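Local coordinates for protein diaminopimelate decarboxylase (Methanocaldococcus jannaschii, PDB 1TWI) that catalyses the pyridoxal-phosphate-dependent decarboxylation of meso-diaminopimelate to L-lysine, the last step of lysine biosynthesis by the diaminopimelate pathway, at residues I16-L24 and L405-L413; E151-P161 and Y201-H210. One frame throughout, in Å; residues are numbered along the deposited sequence.

In the fold
The chain combines a pyridoxal-binding barrel with a second, beta-rich domain, as in other class-II decarboxylases. Contact 1 lies in the beta-rich part and joins a turn near the N-terminus to the hairpin of strands 402-407 and 410-415. Contact 2 pairs two parallel strands of the barrel and ends at the cofactor, where Arg158, His208 and His210 belong to the pyridoxal-5'-phosphate pocket. The centres of the two contacts are about 42 Å apart, on opposite sides of the chain's centre, and the nearest atoms are about 24 Å apart. In sequence, contact 2 falls between the two segments of contact 1. Contact 1 is remote from the cofactor pocket, and its hairpin packs on the second subunit.

Contact 1 of 2, residues I16-L24 and L405-L413; sequences IDGYDAIEL and LTSKKGVFL
Tyr19 carries its ring anti to its own carbonyl carbon (chi1 -60°), and this lays the ring across the 405-413 hairpin. Val411 CG1 is anti to the backbone N (chi1 -180°), which puts CG2 anti to the carbonyl carbon. CG2 therefore sits over one face of the Tyr19 ring, 3.4 Å from its centroid, in a CH-pi contact. The second methyl, Val411 CG1, meets Leu24 CD2 at 3.7 Å. Thr406 CB packs obliquely against the ring, 3.7 Å from Tyr19 CD2. At the far end of the ring, Tyr19 OH donates to Ser407 O at 2.7 Å. The hydroxyl arrives nearly along the C=O axis (176°). Ser407 OG accepts from Lys409 N, an ST turn, and bonds to Glu37.

Beside the ring, Thr406 OG1 donates to Asp17 OD2 at 2.6 Å. Asp17 OD2 receives it on its anti lone pair, away from the other carboxylate oxygen. Asp17 sits in the type I' turn from Ile16 to Tyr19. Its OD2 also bonds to Ser36 OG at the end of strand 32-36, which pairs with strand 402-407.

Tyr19 OH shares Ser407 O with Gly410 N of the type I turn 407-410. Asp17 OD2 ties the 16-19 turn to strands 402-407 and 32-36. Two hydroxyls hold this oxygen, which would probably favour the charged form of Asp17.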
loop_
_atom_site.group_PDB
_atom_site.type_symbol
_atom_site.label_atom_id
_atom_site.label_comp_id
_atom_site.label_asym_id
_atom_site.label_seq_id
_atom_site.Cartn_x
_atom_site.Cartn_y
_atom_site.Cartn_z
ATOM N N ILE A 16 -5.863 18.308 -20.704
ATOM C CA ILE A 16 -6.166 18.594 -19.284
ATOM C C ILE A 16 -5.793 20.046 -19.127
ATOM O O ILE A 16 -4.623 20.407 -19.346
ATOM C CB ILE A 16 -5.297 17.735 -18.288
ATOM C CG1 ILE A 16 -5.568 16.235 -18.552
ATOM C CG2 ILE A 16 -5.614 18.199 -16.787
ATOM C CD1 ILE A 16 -4.488 15.281 -18.081
ATOM N N ASP A 17 -6.769 20.888 -18.780
ATOM C CA ASP A 17 -6.524 22.320 -18.655
ATOM C C ASP A 17 -5.925 22.938 -19.912
ATOM O O ASP A 17 -5.158 23.914 -19.834
ATOM C CB ASP A 17 -5.606 22.629 -17.487
ATOM C CG ASP A 17 -6.317 22.497 -16.167
ATOM O OD1 ASP A 17 -7.511 22.864 -16.088
ATOM O OD2 ASP A 17 -5.678 22.053 -15.197
ATOM N N GLY A 18 -6.267 22.370 -21.068
ATOM C CA GLY A 18 -5.715 22.929 -22.288
ATOM C C GLY A 18 -4.347 22.360 -22.690
ATOM O O GLY A 18 -3.845 22.719 -23.775
ATOM N N TYR A 19 -3.741 21.506 -21.853
ATOM C CA TYR A 19 -2.448 20.917 -22.222
ATOM C C TYR A 19 -2.624 19.508 -22.815
ATOM O O TYR A 19 -3.322 18.665 -22.270
ATOM C CB TYR A 19 -1.544 20.869 -20.996
ATOM C CG TYR A 19 -1.294 22.248 -20.427
ATOM C CD1 TYR A 19 -0.317 23.096 -20.987
ATOM C CD2 TYR A 19 -2.041 22.737 -19.342
ATOM C CE1 TYR A 19 -0.093 24.405 -20.463
ATOM C CE2 TYR A 19 -1.823 24.032 -18.842
ATOM C CZ TYR A 19 -0.842 24.843 -19.414
ATOM O OH TYR A 19 -0.587 26.096 -18.896
ATOM N N ASP A 20 -1.992 19.259 -23.942
ATOM C CA ASP A 20 -2.065 17.946 -24.618
ATOM C C ASP A 20 -1.507 16.830 -23.678
ATOM O O ASP A 20 -0.332 16.855 -23.328
ATOM C CB ASP A 20 -1.215 18.078 -25.881
ATOM C CG ASP A 20 -1.270 16.884 -26.766
ATOM O OD1 ASP A 20 -0.860 15.792 -26.338
ATOM O OD2 ASP A 20 -1.702 17.061 -27.921
ATOM N N ALA A 21 -2.310 15.841 -23.297
ATOM C CA ALA A 21 -1.825 14.850 -22.337
ATOM C C ALA A 21 -0.684 13.999 -22.831
ATOM O O ALA A 21 0.231 13.673 -22.043
ATOM C CB ALA A 21 -2.950 13.933 -21.885
ATOM N N ILE A 22 -0.760 13.611 -24.105
ATOM C CA ILE A 22 0.316 12.803 -24.692
ATOM C C ILE A 22 1.624 13.596 -24.671
ATOM O O ILE A 22 2.690 13.035 -24.390
ATOM C CB ILE A 22 -0.040 12.376 -26.139
ATOM C CG1 ILE A 22 -1.197 11.364 -26.087
ATOM C CG2 ILE A 22 1.166 11.638 -26.790
ATOM C CD1 ILE A 22 -1.830 11.133 -27.444
ATOM N N GLU A 23 1.552 14.890 -24.968
ATOM C CA GLU A 23 2.766 15.732 -24.929
ATOM C C GLU A 23 3.284 15.849 -23.501
ATOM O O GLU A 23 4.480 15.952 -23.292
ATOM C CB GLU A 23 2.511 17.115 -25.517
ATOM C CG GLU A 23 2.289 17.049 -27.040
ATOM C CD GLU A 23 2.191 18.426 -27.673
ATOM O OE1 GLU A 23 2.189 19.453 -26.931
ATOM O OE2 GLU A 23 2.125 18.475 -28.912
ATOM N N LEU A 24 2.390 15.825 -22.518
ATOM C CA LEU A 24 2.836 15.871 -21.136
ATOM C C LEU A 24 3.616 14.581 -20.839
ATOM O O LEU A 24 4.721 14.621 -20.208
ATOM C CB LEU A 24 1.659 15.991 -20.175
ATOM C CG LEU A 24 0.907 17.326 -20.077
ATOM C CD1 LEU A 24 -0.256 17.166 -19.102
ATOM C CD2 LEU A 24 1.807 18.419 -19.609
ATOM N N LEU A 405 1.607 19.846 -12.138
ATOM C CA LEU A 405 0.429 20.657 -11.874
ATOM C C LEU A 405 0.162 21.456 -13.163
ATOM O O LEU A 405 1.082 22.125 -13.678
ATOM C CB LEU A 405 0.669 21.650 -10.722
ATOM C CG LEU A 405 -0.561 22.526 -10.375
ATOM C CD1 LEU A 405 -1.619 21.784 -9.550
ATOM C CD2 LEU A 405 -0.085 23.744 -9.639
ATOM N N THR A 406 -1.052 21.333 -13.723
ATOM C CA THR A 406 -1.406 22.085 -14.922
ATOM C C THR A 406 -2.168 23.260 -14.365
ATOM O O THR A 406 -3.093 23.098 -13.566
ATOM C CB THR A 406 -2.303 21.279 -15.917
ATOM O OG1 THR A 406 -3.404 20.712 -15.202
ATOM C CG2 THR A 406 -1.498 20.199 -16.621
ATOM N N SER A 407 -1.793 24.438 -14.840
ATOM C CA SER A 407 -2.291 25.701 -14.333
ATOM C C SER A 407 -2.372 26.713 -15.483
ATOM O O SER A 407 -1.751 26.516 -16.539
ATOM C CB SER A 407 -1.274 26.182 -13.281
ATOM O OG SER A 407 -1.381 27.567 -12.984
ATOM N N LYS A 408 -3.160 27.759 -15.308
ATOM C CA LYS A 408 -3.215 28.776 -16.349
ATOM C C LYS A 408 -1.793 29.350 -16.527
ATOM O O LYS A 408 -1.413 29.805 -17.617
ATOM C CB LYS A 408 -4.179 29.896 -15.929
ATOM C CG LYS A 408 -5.607 29.531 -16.177
ATOM C CD LYS A 408 -6.544 30.491 -15.476
ATOM C CE LYS A 408 -8.001 30.260 -15.903
ATOM N NZ LYS A 408 -8.303 28.803 -15.968
ATOM N N LYS A 409 -0.991 29.302 -15.467
ATOM C CA LYS A 409 0.378 29.835 -15.516
ATOM C C LYS A 409 1.405 28.995 -16.268
ATOM O O LYS A 409 2.496 29.482 -16.568
ATOM C CB LYS A 409 0.899 30.026 -14.098
ATOM C CG LYS A 409 -0.006 30.822 -13.189
ATOM C CD LYS A 409 0.479 32.215 -13.093
ATOM C CE LYS A 409 -0.264 32.982 -12.029
ATOM N NZ LYS A 409 0.369 34.343 -12.035
ATOM N N GLY A 410 1.085 27.726 -16.520
ATOM C CA GLY A 410 2.014 26.827 -17.201
ATOM C C GLY A 410 1.886 25.428 -16.583
ATOM O O GLY A 410 0.978 25.214 -15.773
ATOM N N VAL A 411 2.742 24.483 -16.951
ATOM C CA VAL A 411 2.673 23.149 -16.361
ATOM C C VAL A 411 3.906 23.087 -15.470
ATOM O O VAL A 411 5.028 23.387 -15.944
ATOM C CB VAL A 411 2.785 22.021 -17.437
ATOM C CG1 VAL A 411 2.702 20.596 -16.743
ATOM C CG2 VAL A 411 1.652 22.163 -18.450
ATOM N N PHE A 412 3.732 22.695 -14.214
ATOM C CA PHE A 412 4.878 22.664 -13.309
ATOM C C PHE A 412 5.141 21.313 -12.666
ATOM O O PHE A 412 4.223 20.633 -12.223
ATOM C CB PHE A 412 4.677 23.720 -12.193
ATOM C CG PHE A 412 4.436 25.110 -12.720
ATOM C CD1 PHE A 412 3.129 25.546 -13.016
ATOM C CD2 PHE A 412 5.498 25.969 -12.918
ATOM C CE1 PHE A 412 2.876 26.846 -13.497
ATOM C CE2 PHE A 412 5.281 27.292 -13.404
ATOM C CZ PHE A 412 3.945 27.731 -13.695
ATOM N N LEU A 413 6.416 20.934 -12.582
ATOM C CA LEU A 413 6.749 19.671 -11.923
ATOM C C LEU A 413 6.511 19.912 -10.422
ATOM O O LEU A 413 7.094 20.815 -9.818
ATOM C CB LEU A 413 8.233 19.272 -12.217
ATOM C CG LEU A 413 8.692 17.891 -11.673
ATOM C CD1 LEU A 413 7.835 16.763 -12.328
ATOM C CD2 LEU A 413 10.192 17.654 -11.986
#

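Contact 2 of 2, residues E151-P161 and Y201-H210; sequences ETANVAFRINP and YVNVVGVHCH. With PLP (pyridoxal-5'-phosphate), chain E.
Arg158 and His208 run alongside each other, with guanidinium and imidazole planes 88° apart. His208 CE1 and the cofactor methyl C2A lie over one face of the guanidinium. Water 1 lies in its plane, accepting from Arg158 NE and His210 N. Arg158 CG meets the imidazole edge, 3.3 Å from His208 ND1. The pyridine of the cofactor lies over one face of the His210 ring, with PLP C2 3.4 Å above its plane. Arg158 NH2 lies at the edge of that imidazole and makes a weak bond to His210 O. His208 NE2 is held by Glu290, and His210 ND1 by Gly249 N.

The strands 153-160 and 202-208 that carry Arg158 and His208 run parallel. Val155 N donates to Asn203 O at 2.8 Å, and Val205 N to Val155 O. Past Val205 the pairing shifts: Ala156 faces Gly206, and Phe157 N reaches Gly206 O by a bent bond (137°) from above the carbonyl plane. Buried Gly206 N has no partner in the model. On the side covered by helix 188-198, Phe157 CE1 meets Val204 CG1 at 4.0 Å. This is strand pairing of a TIM barrel, with the cofactor at the C-terminal strand ends, as in fold-type III enzymes.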
loop_
_atom_site.group_PDB
_atom_site.type_symbol
_atom_site.label_atom_id
_atom_site.label_comp_id
_atom_site.label_asym_id
_atom_site.label_seq_id
_atom_site.Cartn_x
_atom_site.Cartn_y
_atom_site.Cartn_z
ATOM N N GLU A 151 0.588 25.629 29.269
ATOM C CA GLU A 151 -0.359 26.137 28.288
ATOM C C GLU A 151 -1.766 25.524 28.473
ATOM O O GLU A 151 -1.960 24.688 29.350
ATOM C CB GLU A 151 0.160 25.779 26.894
ATOM C CG GLU A 151 1.398 26.551 26.461
ATOM C CD GLU A 151 1.152 28.055 26.372
ATOM O OE1 GLU A 151 0.038 28.470 25.986
ATOM O OE2 GLU A 151 2.071 28.833 26.692
ATOM N N THR A 152 -2.740 25.942 27.652
ATOM C CA THR A 152 -4.083 25.371 27.710
ATOM C C THR A 152 -4.405 24.835 26.295
ATOM O O THR A 152 -4.417 25.624 25.355
ATOM C CB THR A 152 -5.143 26.430 28.092
ATOM O OG1 THR A 152 -4.848 26.927 29.406
ATOM C CG2 THR A 152 -6.579 25.779 28.156
ATOM N N ALA A 153 -4.635 23.518 26.128
ATOM C CA ALA A 153 -4.955 22.960 24.791
ATOM C C ALA A 153 -6.454 23.068 24.479
ATOM O O ALA A 153 -7.289 22.885 25.357
ATOM C CB ALA A 153 -4.558 21.468 24.726
ATOM N N ASN A 154 -6.789 23.349 23.229
ATOM C CA ASN A 154 -8.180 23.412 22.812
ATOM C C ASN A 154 -8.583 21.986 22.477
ATOM O O ASN A 154 -7.861 21.330 21.732
ATOM C CB ASN A 154 -8.275 24.298 21.560
ATOM C CG ASN A 154 -7.936 25.744 21.888
ATOM O OD1 ASN A 154 -8.435 26.262 22.877
ATOM N ND2 ASN A 154 -7.069 26.382 21.086
ATOM N N VAL A 155 -9.693 21.488 23.038
ATOM C CA VAL A 155 -10.119 20.130 22.725
ATOM C C VAL A 155 -11.561 20.054 22.236
ATOM O O VAL A 155 -12.441 20.695 22.810
ATOM C CB VAL A 155 -9.962 19.102 23.921
ATOM C CG1 VAL A 155 -8.388 18.788 24.181
ATOM C CG2 VAL A 155 -10.609 19.653 25.205
ATOM N N ALA A 156 -11.741 19.308 21.132
ATOM C CA ALA A 156 -13.045 18.997 20.566
ATOM C C ALA A 156 -13.128 17.471 20.844
ATOM O O ALA A 156 -12.136 16.848 21.248
ATOM C CB ALA A 156 -13.058 19.297 19.036
ATOM N N PHE A 157 -14.292 16.856 20.678
ATOM C CA PHE A 157 -14.405 15.450 20.973
ATOM C C PHE A 157 -15.002 14.724 19.811
ATOM O O PHE A 157 -16.071 15.115 19.316
ATOM C CB PHE A 157 -15.303 15.273 22.243
ATOM C CG PHE A 157 -14.686 15.859 23.466
ATOM C CD1 PHE A 157 -14.667 17.235 23.663
ATOM C CD2 PHE A 157 -13.974 15.040 24.328
ATOM C CE1 PHE A 157 -13.914 17.799 24.714
ATOM C CE2 PHE A 157 -13.213 15.595 25.386
ATOM C CZ PHE A 157 -13.182 16.947 25.574
ATOM N N ARG A 158 -14.328 13.673 19.350
ATOM C CA ARG A 158 -14.868 12.897 18.220
ATOM C C ARG A 158 -15.849 11.908 18.853
ATOM O O ARG A 158 -15.462 11.053 19.633
ATOM C CB ARG A 158 -13.763 12.110 17.491
ATOM C CG ARG A 158 -14.321 11.210 16.401
ATOM C CD ARG A 158 -13.213 10.533 15.556
ATOM N NE ARG A 158 -13.806 9.836 14.401
ATOM C CZ ARG A 158 -13.111 9.322 13.397
ATOM N NH1 ARG A 158 -11.784 9.410 13.398
ATOM N NH2 ARG A 158 -13.748 8.723 12.392
ATOM N N ILE A 159 -17.117 12.040 18.509
ATOM C CA ILE A 159 -18.153 11.183 19.077
ATOM C C ILE A 159 -18.728 10.223 18.046
ATOM O O ILE A 159 -18.704 10.509 16.839
ATOM C CB ILE A 159 -19.340 12.038 19.593
ATOM C CG1 ILE A 159 -19.943 12.870 18.412
ATOM C CG2 ILE A 159 -18.855 13.154 20.559
ATOM C CD1 ILE A 159 -21.191 13.776 18.842
ATOM N N ASN A 160 -19.292 9.113 18.530
ATOM C CA ASN A 160 -19.958 8.118 17.676
ATOM C C ASN A 160 -21.425 8.236 18.106
ATOM O O ASN A 160 -21.825 7.634 19.082
ATOM C CB ASN A 160 -19.405 6.760 18.006
ATOM C CG ASN A 160 -17.927 6.710 17.758
ATOM O OD1 ASN A 160 -17.436 7.453 16.907
ATOM N ND2 ASN A 160 -17.216 5.840 18.453
ATOM N N PRO A 161 -22.199 9.053 17.397
ATOM C CA PRO A 161 -23.623 9.324 17.660
ATOM C C PRO A 161 -24.477 8.104 17.502
ATOM O O PRO A 161 -24.073 7.113 16.876
ATOM C CB PRO A 161 -23.959 10.459 16.690
ATOM C CG PRO A 161 -23.067 10.188 15.521
ATOM C CD PRO A 161 -21.781 9.565 16.082
ATOM N N TYR A 201 -6.117 22.247 32.297
ATOM C CA TYR A 201 -5.317 22.661 31.149
ATOM C C TYR A 201 -5.904 22.411 29.774
ATOM O O TYR A 201 -5.170 22.384 28.812
ATOM C CB TYR A 201 -3.888 22.034 31.240
ATOM C CG TYR A 201 -3.229 22.301 32.590
ATOM C CD1 TYR A 201 -3.538 21.520 33.689
ATOM C CD2 TYR A 201 -2.401 23.407 32.778
ATOM C CE1 TYR A 201 -3.045 21.844 34.961
ATOM C CE2 TYR A 201 -1.898 23.733 34.038
ATOM C CZ TYR A 201 -2.231 22.949 35.118
ATOM O OH TYR A 201 -1.760 23.238 36.397
ATOM N N VAL A 202 -7.218 22.233 29.678
ATOM C CA VAL A 202 -7.825 22.033 28.346
ATOM C C VAL A 202 -9.036 22.956 28.344
ATOM O O VAL A 202 -9.557 23.307 29.406
ATOM C CB VAL A 202 -8.259 20.535 28.044
ATOM C CG1 VAL A 202 -7.026 19.580 28.146
ATOM C CG2 VAL A 202 -9.388 20.067 29.026
ATOM N N ASN A 203 -9.449 23.324 27.139
ATOM C CA ASN A 203 -10.548 24.205 26.867
ATOM C C ASN A 203 -11.439 23.486 25.847
ATOM O O ASN A 203 -11.006 23.262 24.699
ATOM C CB ASN A 203 -9.973 25.502 26.274
ATOM C CG ASN A 203 -11.032 26.439 25.759
ATOM O OD1 ASN A 203 -10.994 26.835 24.577
ATOM N ND2 ASN A 203 -11.957 26.811 26.606
ATOM N N VAL A 204 -12.657 23.142 26.280
ATOM C CA VAL A 204 -13.667 22.426 25.471
ATOM C C VAL A 204 -14.217 23.347 24.408
ATOM O O VAL A 204 -14.864 24.341 24.759
ATOM C CB VAL A 204 -14.850 21.929 26.376
ATOM C CG1 VAL A 204 -15.923 21.221 25.497
ATOM C CG2 VAL A 204 -14.322 20.911 27.414
ATOM N N VAL A 205 -13.994 23.036 23.130
ATOM C CA VAL A 205 -14.479 23.905 22.040
ATOM C C VAL A 205 -15.413 23.235 20.978
ATOM O O VAL A 205 -15.921 23.922 20.106
ATOM C CB VAL A 205 -13.315 24.545 21.183
ATOM C CG1 VAL A 205 -12.454 25.503 22.016
ATOM C CG2 VAL A 205 -12.475 23.436 20.541
ATOM N N GLY A 206 -15.634 21.930 21.019
ATOM C CA GLY A 206 -16.535 21.381 20.012
ATOM C C GLY A 206 -16.710 19.884 20.030
ATOM O O GLY A 206 -16.155 19.180 20.910
ATOM N N VAL A 207 -17.512 19.381 19.091
ATOM C CA VAL A 207 -17.704 17.932 18.931
ATOM C C VAL A 207 -17.412 17.680 17.421
ATOM O O VAL A 207 -17.600 18.561 16.590
ATOM C CB VAL A 207 -19.161 17.495 19.280
ATOM C CG1 VAL A 207 -19.437 17.659 20.825
ATOM C CG2 VAL A 207 -20.132 18.358 18.492
ATOM N N HIS A 208 -16.957 16.486 17.105
ATOM C CA HIS A 208 -16.571 16.094 15.744
ATOM C C HIS A 208 -17.164 14.710 15.486
ATOM O O HIS A 208 -17.411 13.908 16.425
ATOM C CB HIS A 208 -15.029 16.015 15.688
ATOM C CG HIS A 208 -14.491 15.283 14.498
ATOM N ND1 HIS A 208 -14.143 13.955 14.536
ATOM C CD2 HIS A 208 -14.220 15.702 13.238
ATOM C CE1 HIS A 208 -13.667 13.588 13.356
ATOM N NE2 HIS A 208 -13.700 14.635 12.547
ATOM N N CYS A 209 -17.419 14.415 14.206
ATOM C CA CYS A 209 -17.924 13.100 13.839
ATOM C C CYS A 209 -17.524 12.923 12.362
ATOM O O CYS A 209 -17.537 13.872 11.567
ATOM C CB CYS A 209 -19.457 13.060 13.979
ATOM S SG CYS A 209 -20.154 11.470 13.570
ATOM N N HIS A 210 -17.110 11.722 12.026
ATOM C CA HIS A 210 -16.736 11.410 10.669
ATOM C C HIS A 210 -17.265 10.006 10.523
ATOM O O HIS A 210 -16.896 9.082 11.298
ATOM C CB HIS A 210 -15.235 11.395 10.488
ATOM C CG HIS A 210 -14.843 10.883 9.148
ATOM N ND1 HIS A 210 -15.031 11.624 7.998
ATOM C CD2 HIS A 210 -14.351 9.679 8.764
ATOM C CE1 HIS A 210 -14.671 10.894 6.959
ATOM N NE2 HIS A 210 -14.257 9.707 7.399
HETATM N N1 PLP E . -12.092 13.238 8.424
HETATM C C2 PLP E . -11.626 12.067 8.995
HETATM C C2A PLP E . -11.637 12.001 10.541
HETATM C C3 PLP E . -11.164 11.071 8.138
HETATM O O3 PLP E . -10.712 9.936 8.732
HETATM C C4 PLP E . -11.186 11.171 6.772
HETATM C C4A PLP E . -10.644 9.984 5.905
HETATM O O4A PLP E . -10.007 9.159 6.480
HETATM C C5 PLP E . -11.664 12.362 6.180
HETATM C C6 PLP E . -12.115 13.353 7.038
HETATM C C5A PLP E . -11.770 12.657 4.691
HETATM O O4P PLP E . -12.604 11.691 4.001
HETATM P P PLP E . -12.973 11.861 2.468
HETATM O O1P PLP E . -13.793 10.671 2.181
HETATM O O2P PLP E . -11.661 11.835 1.736
HETATM O O3P PLP E . -13.709 13.113 2.307
HETATM O O HOH W 1 -16.895 9.728 14.458
#